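Local coordinates for protein Nrps/pks (Streptomyces albus, PDB 4OPE) that probably catalyses decarboxylative Claisen condensation as a ketosynthase domain of the AT-less type I polyketide synthase machinery that makes oxazolomycin, at residues A[25-30]-A[364-369]. Residues are numbered along the deposited sequence; the frame is centred on the assembly and turned at random.
Sequences AQFWRN and VLLQFR
Apolar contact carries this crossing, and Trp28 with Leu366 makes most of it: they bury 81 and 83 Å² of the 204 Å² lost between 25-30 and 364-369. Their CA atoms, 6.9 Å apart, set the register. The benzo side of the indole does the touching, with Trp28 CE3 3.4 Å from Leu366 CB and CZ3 3.7 Å from the same carbon. CB of Trp28 leaves CA toward 364-369, and CG anti to the backbone N (chi1 176°) extends the indole alongside Leu366, the two side chains running past each other in opposite senses. Leu366 sends its other end to Phe27, where CD1 meets Phe27 CD2 obliquely at 3.8 Å. At the far rim of the indole, Trp28 CZ3 lies 4.2 Å from Gln367 CG.

The axes of the two short helical segments pass 10.8 Å apart at -80°, nearly perpendicular, which confines the contact to a few side chains. In this thiolase-fold ketosynthase it joins helix 24-33, just after strand 9-17 of the N-terminal half, to helix 356-370 of the C-terminal half.

Among polar groups, Leu366 O lies over one face of the Trp28 ring, 4.0 Å above the plane and offset toward the rim. Gln367, whose CG touches the indole, sends OE1 to accept from Val374 N.

Ring stacking adds His370 to the surroundings of Trp28; an alanine here would probably leave a gap beside Leu366 CB and deprive His370 of its stacking partner.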
loop_
_atom_site.group_PDB
_atom_site.type_symbol
_atom_site.label_atom_id
_atom_site.label_comp_id
_atom_site.label_asym_id
_atom_site.label_seq_id
_atom_site.Cartn_x
_atom_site.Cartn_y
_atom_site.Cartn_z
ATOM N N ALA A 25 -3.037 24.848 -13.837
ATOM C CA ALA A 25 -2.720 26.009 -14.674
ATOM C C ALA A 25 -1.702 26.872 -13.968
ATOM O O ALA A 25 -0.765 27.375 -14.574
ATOM C CB ALA A 25 -3.960 26.816 -14.983
ATOM N N GLN A 26 -1.892 27.027 -12.671
ATOM C CA GLN A 26 -0.978 27.795 -11.856
ATOM C C GLN A 26 0.330 27.002 -11.717
ATOM O O GLN A 26 1.399 27.559 -11.799
ATOM C CB GLN A 26 -1.658 28.137 -10.525
ATOM C CG GLN A 26 -0.907 29.130 -9.659
ATOM C CD GLN A 26 -0.535 30.397 -10.408
ATOM O OE1 GLN A 26 -1.398 31.027 -11.024
ATOM N NE2 GLN A 26 0.745 30.771 -10.378
ATOM N N PHE A 27 0.256 25.685 -11.619
ATOM C CA PHE A 27 1.454 24.889 -11.568
ATOM C C PHE A 27 2.289 25.119 -12.794
ATOM O O PHE A 27 3.517 25.280 -12.715
ATOM C CB PHE A 27 1.055 23.412 -11.474
ATOM C CG PHE A 27 2.185 22.442 -11.143
ATOM C CD1 PHE A 27 3.144 22.748 -10.210
ATOM C CD2 PHE A 27 2.228 21.190 -11.746
ATOM C CE1 PHE A 27 4.139 21.821 -9.889
ATOM C CE2 PHE A 27 3.211 20.263 -11.423
ATOM C CZ PHE A 27 4.166 20.579 -10.506
ATOM N N TRP A 28 1.621 25.153 -13.939
ATOM C CA TRP A 28 2.319 25.277 -15.216
ATOM C C TRP A 28 3.010 26.614 -15.334
ATOM O O TRP A 28 4.155 26.647 -15.676
ATOM C CB TRP A 28 1.413 25.045 -16.409
ATOM C CG TRP A 28 2.166 25.274 -17.691
ATOM C CD1 TRP A 28 1.944 26.261 -18.610
ATOM C CD2 TRP A 28 3.310 24.542 -18.169
ATOM N NE1 TRP A 28 2.848 26.175 -19.630
ATOM C CE2 TRP A 28 3.697 25.130 -19.396
ATOM C CE3 TRP A 28 4.038 23.454 -17.688
ATOM C CZ2 TRP A 28 4.763 24.656 -20.150
ATOM C CZ3 TRP A 28 5.115 22.957 -18.469
ATOM C CH2 TRP A 28 5.463 23.569 -19.670
ATOM N N ARG A 29 2.300 27.687 -15.043
ATOM C CA ARG A 29 2.854 29.032 -14.938
ATOM C C ARG A 29 4.164 29.032 -14.131
ATOM O O ARG A 29 5.219 29.576 -14.587
ATOM C CB ARG A 29 1.859 29.916 -14.190
ATOM C CG ARG A 29 1.403 31.199 -14.862
ATOM C CD ARG A 29 -0.079 31.173 -15.265
ATOM N NE ARG A 29 -0.989 30.871 -14.149
ATOM C CZ ARG A 29 -2.258 30.475 -14.288
ATOM N NH1 ARG A 29 -2.814 30.344 -15.500
ATOM N NH2 ARG A 29 -2.981 30.196 -13.208
ATOM N N ASN A 30 4.097 28.408 -12.939
ATOM C CA ASN A 30 5.231 28.382 -12.018
ATOM C C ASN A 30 6.410 27.619 -12.563
ATOM O O ASN A 30 7.534 28.064 -12.444
ATOM C CB ASN A 30 4.836 27.764 -10.704
ATOM C CG ASN A 30 3.849 28.604 -9.936
ATOM O OD1 ASN A 30 3.488 29.718 -10.358
ATOM N ND2 ASN A 30 3.387 28.068 -8.789
ATOM N N VAL A 364 5.781 16.360 -16.346
ATOM C CA VAL A 364 6.006 15.820 -17.684
ATOM C C VAL A 364 4.755 15.934 -18.584
ATOM O O VAL A 364 4.827 16.348 -19.753
ATOM C CB VAL A 364 6.429 14.363 -17.579
ATOM C CG1 VAL A 364 6.443 13.684 -18.946
ATOM C CG2 VAL A 364 7.797 14.317 -16.942
ATOM N N LEU A 365 3.602 15.560 -18.041
ATOM C CA LEU A 365 2.390 15.687 -18.819
ATOM C C LEU A 365 2.221 17.100 -19.339
ATOM O O LEU A 365 1.833 17.284 -20.461
ATOM C CB LEU A 365 1.173 15.280 -17.994
ATOM C CG LEU A 365 1.208 13.821 -17.542
ATOM C CD1 LEU A 365 -0.015 13.460 -16.709
ATOM C CD2 LEU A 365 1.357 12.866 -18.719
ATOM N N LEU A 366 2.479 18.096 -18.519
ATOM C CA LEU A 366 2.358 19.481 -18.954
ATOM C C LEU A 366 3.394 19.782 -19.995
ATOM O O LEU A 366 3.132 20.495 -20.930
ATOM C CB LEU A 366 2.505 20.462 -17.780
ATOM C CG LEU A 366 1.320 20.332 -16.827
ATOM C CD1 LEU A 366 1.543 20.914 -15.430
ATOM C CD2 LEU A 366 0.091 20.926 -17.527
ATOM N N GLN A 367 4.576 19.232 -19.846
ATOM C CA GLN A 367 5.587 19.444 -20.877
ATOM C C GLN A 367 5.064 18.899 -22.237
ATOM O O GLN A 367 5.118 19.603 -23.255
ATOM C CB GLN A 367 6.949 18.879 -20.446
ATOM C CG GLN A 367 7.592 19.756 -19.391
ATOM C CD GLN A 367 9.042 19.401 -19.047
ATOM O OE1 GLN A 367 9.794 20.222 -18.541
ATOM N NE2 GLN A 367 9.433 18.187 -19.326
ATOM N N PHE A 368 4.530 17.679 -22.236
ATOM C CA PHE A 368 3.980 17.109 -23.441
ATOM C C PHE A 368 2.958 18.076 -24.020
ATOM O O PHE A 368 3.040 18.431 -25.216
ATOM C CB PHE A 368 3.314 15.773 -23.181
ATOM C CG PHE A 368 4.264 14.603 -23.012
ATOM C CD1 PHE A 368 5.568 14.634 -23.454
ATOM C CD2 PHE A 368 3.800 13.427 -22.434
ATOM C CE1 PHE A 368 6.392 13.516 -23.307
ATOM C CE2 PHE A 368 4.612 12.306 -22.292
ATOM C CZ PHE A 368 5.920 12.353 -22.734
ATOM N N ARG A 369 2.040 18.554 -23.185
ATOM C CA ARG A 369 0.938 19.359 -23.691
ATOM C C ARG A 369 1.417 20.671 -24.334
ATOM O O ARG A 369 0.970 21.021 -25.403
ATOM C CB ARG A 369 -0.085 19.678 -22.610
ATOM C CG ARG A 369 -1.037 20.774 -23.080
ATOM C CD ARG A 369 -2.235 21.028 -22.176
ATOM N NE ARG A 369 -2.987 19.795 -21.881
ATOM C CZ ARG A 369 -3.865 19.638 -20.877
ATOM N NH1 ARG A 369 -4.146 20.637 -20.029
ATOM N NH2 ARG A 369 -4.465 18.459 -20.712
#